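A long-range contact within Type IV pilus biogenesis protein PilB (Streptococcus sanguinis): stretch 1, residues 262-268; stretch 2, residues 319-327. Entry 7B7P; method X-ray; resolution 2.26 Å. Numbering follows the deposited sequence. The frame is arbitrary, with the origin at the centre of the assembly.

Stretch 1 (262-268) LRYGMIS
Stretch 2 319-327: YDLSPTLGY

Residues 262-268 form a continuous helical segment (Arg-263 at phi/psi -62/-50, Ile-267 at -70/-38), with Met-266 N to Leu-262 O at 2.8 Å and Ile-267 N to Arg-263 O at 3.0 Å; residues 319-327 lie against it as an irregular loop. The register sets Arg-263 CA 7.9 Å from Leu-321 CA, Ile-267 CA 7.3 Å from Pro-323 CA and Tyr-264 CA 7.5 Å from Leu-325 CA, so the loop first advances along the helix and then turns back. About 405 Å² is buried in all.

The stretch opens at Tyr-319 (-65/145), out of contact. Asp-320 (-73/91, chi1 t) spends both carboxylate oxygens: OD1 accepts from Ser-322 N at 3.3 Å, bracing the loop, while OD2 lies 3.3 Å from Arg-263 NH2, opposite charges meeting in a salt bridge whose hydrogen bond is weak. Leu-321 (-101/21) points away. Ser-322 (-74/146) offers its carbonyl: Arg-263, chi1 t, chi2 t, chi3 p and chi4 137°, donates from NH1 to Ser-322 O at 2.8 Å, near the guanidinium plane. Ser-322 OG, chi1 t, accepts from Thr-324 N at 2.6 Å, tying the loop to itself.

Pro-323 (-71/-9) points away overall, yet its CB meets Ile-267 CD1 at 3.7 Å, apolar against apolar, with Ile-267 t,t. Thr-324 (-87/119) also points away. Leu-325 (-94/112; chi1 m, chi2 t) is the apolar hub. Its CD1 methyl lies over the Tyr-264 pi face, 4.0 Å from the ring centroid and 4° off the normal, a CH-pi contact, and 4.1 Å from Ile-267 CG2; its CD2 covers one guanidinium face, 4.1 Å from Arg-263 NH1, with Asp-320 O over the opposite face. Tyr-264 takes chi1 m, chi2 52°.

At Gly-326 (-152/157), a water bridges Tyr-264 OH (3.0 Å from the water oxygen) and Gly-326 O (2.9 Å, a weak bond donated by the water). Tyr-327 (-126/142, chi1 t) points sideways, without contact.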

# COMPACT_ATOMS: atom_id res chain seq x y z
N LEU A 262 -11.95 11.25 7.75
CA LEU A 262 -10.53 11.23 7.43
C LEU A 262 -9.72 11.95 8.50
O LEU A 262 -8.58 11.56 8.80
CB LEU A 262 -10.30 11.87 6.05
CG LEU A 262 -8.85 11.80 5.55
CD1 LEU A 262 -8.43 10.35 5.22
CD2 LEU A 262 -8.64 12.69 4.35
N ARG A 263 -10.30 13.01 9.08
CA ARG A 263 -9.62 13.72 10.15
C ARG A 263 -9.39 12.81 11.34
O ARG A 263 -8.28 12.72 11.87
CB ARG A 263 -10.43 14.96 10.56
CG ARG A 263 -9.82 15.73 11.74
CD ARG A 263 -10.48 17.10 11.91
NE ARG A 263 -11.90 17.02 12.31
CZ ARG A 263 -12.44 17.82 13.23
NH1 ARG A 263 -11.67 18.73 13.85
NH2 ARG A 263 -13.72 17.72 13.55
N TYR A 264 -10.44 12.11 11.78
CA TYR A 264 -10.27 11.18 12.90
C TYR A 264 -9.25 10.11 12.56
O TYR A 264 -8.34 9.82 13.35
CB TYR A 264 -11.60 10.55 13.26
CG TYR A 264 -12.51 11.40 14.13
CD1 TYR A 264 -12.82 12.71 13.77
CD2 TYR A 264 -13.08 10.88 15.29
CE1 TYR A 264 -13.67 13.47 14.53
CE2 TYR A 264 -13.94 11.65 16.07
CZ TYR A 264 -14.23 12.94 15.68
OH TYR A 264 -15.07 13.73 16.43
N GLY A 265 -9.35 9.54 11.35
CA GLY A 265 -8.39 8.53 10.94
C GLY A 265 -6.96 9.01 10.99
O GLY A 265 -6.11 8.38 11.61
N MET A 266 -6.69 10.16 10.37
CA MET A 266 -5.30 10.61 10.24
C MET A 266 -4.71 11.05 11.57
O MET A 266 -3.51 10.81 11.82
CB MET A 266 -5.19 11.74 9.21
CG MET A 266 -5.51 11.29 7.79
SD MET A 266 -5.10 12.55 6.58
CE MET A 266 -4.91 11.55 5.08
N ILE A 267 -5.48 11.72 12.43
CA ILE A 267 -4.86 12.16 13.68
C ILE A 267 -4.58 10.96 14.57
O ILE A 267 -3.53 10.90 15.22
CB ILE A 267 -5.68 13.24 14.41
CG1 ILE A 267 -4.84 13.80 15.57
CG2 ILE A 267 -6.96 12.72 14.97
CD1 ILE A 267 -5.30 15.17 16.06
N SER A 268 -5.47 9.97 14.59
CA SER A 268 -5.17 8.76 15.36
C SER A 268 -3.94 8.03 14.80
O SER A 268 -3.17 7.45 15.56
CB SER A 268 -6.37 7.82 15.41
OG SER A 268 -6.61 7.19 14.17
N TYR A 319 -12.98 25.51 7.09
CA TYR A 319 -13.12 24.14 7.51
C TYR A 319 -12.64 23.95 8.94
O TYR A 319 -11.71 24.61 9.40
CB TYR A 319 -12.40 23.22 6.54
CG TYR A 319 -13.07 23.31 5.19
CD1 TYR A 319 -14.42 23.00 5.06
CD2 TYR A 319 -12.38 23.74 4.08
CE1 TYR A 319 -15.05 23.12 3.83
CE2 TYR A 319 -13.00 23.86 2.84
CZ TYR A 319 -14.33 23.55 2.73
OH TYR A 319 -14.93 23.68 1.52
N ASP A 320 -13.33 23.07 9.66
CA ASP A 320 -12.90 22.61 10.97
C ASP A 320 -11.70 21.68 10.83
O ASP A 320 -11.85 20.46 10.69
CB ASP A 320 -14.05 21.89 11.68
CG ASP A 320 -13.72 21.53 13.12
OD1 ASP A 320 -12.63 21.88 13.61
OD2 ASP A 320 -14.55 20.87 13.75
N LEU A 321 -10.52 22.26 10.87
CA LEU A 321 -9.25 21.55 10.85
C LEU A 321 -8.62 21.41 12.24
O LEU A 321 -7.41 21.23 12.34
CB LEU A 321 -8.29 22.27 9.93
CG LEU A 321 -8.88 22.49 8.56
CD1 LEU A 321 -7.85 23.24 7.70
CD2 LEU A 321 -9.25 21.12 7.96
N SER A 322 -9.41 21.52 13.30
CA SER A 322 -8.79 21.49 14.62
C SER A 322 -8.35 20.06 14.99
O SER A 322 -9.01 19.09 14.63
CB SER A 322 -9.76 22.01 15.69
OG SER A 322 -9.29 21.63 16.98
N PRO A 323 -7.25 19.93 15.73
CA PRO A 323 -6.94 18.63 16.33
C PRO A 323 -7.87 18.28 17.46
O PRO A 323 -7.84 17.14 17.93
CB PRO A 323 -5.50 18.80 16.82
CG PRO A 323 -5.01 20.06 16.21
CD PRO A 323 -6.20 20.91 16.00
N THR A 324 -8.70 19.23 17.91
CA THR A 324 -9.72 18.97 18.91
C THR A 324 -10.96 18.48 18.19
O THR A 324 -11.53 19.19 17.35
CB THR A 324 -10.02 20.24 19.72
OG1 THR A 324 -8.87 20.59 20.51
CG2 THR A 324 -11.22 20.01 20.65
N LEU A 325 -11.38 17.27 18.50
CA LEU A 325 -12.39 16.59 17.69
C LEU A 325 -13.76 16.85 18.31
O LEU A 325 -14.05 16.38 19.41
CB LEU A 325 -12.07 15.10 17.60
CG LEU A 325 -10.63 14.84 17.19
CD1 LEU A 325 -10.37 13.35 17.24
CD2 LEU A 325 -10.32 15.42 15.79
N GLY A 326 -14.59 17.60 17.61
CA GLY A 326 -15.90 17.89 18.15
C GLY A 326 -16.89 18.12 17.04
O GLY A 326 -16.53 18.48 15.91
N TYR A 327 -18.16 17.93 17.38
CA TYR A 327 -19.28 18.14 16.49
C TYR A 327 -20.27 19.10 17.14
O TYR A 327 -20.51 19.03 18.35
CB TYR A 327 -19.97 16.81 16.15
CG TYR A 327 -21.25 17.03 15.40
CD1 TYR A 327 -21.23 17.54 14.11
CD2 TYR A 327 -22.49 16.81 16.01
CE1 TYR A 327 -22.41 17.79 13.42
CE2 TYR A 327 -23.67 17.05 15.32
CZ TYR A 327 -23.61 17.54 14.02
OH TYR A 327 -24.75 17.80 13.32
O HOH W 1 -16.43 15.81 14.70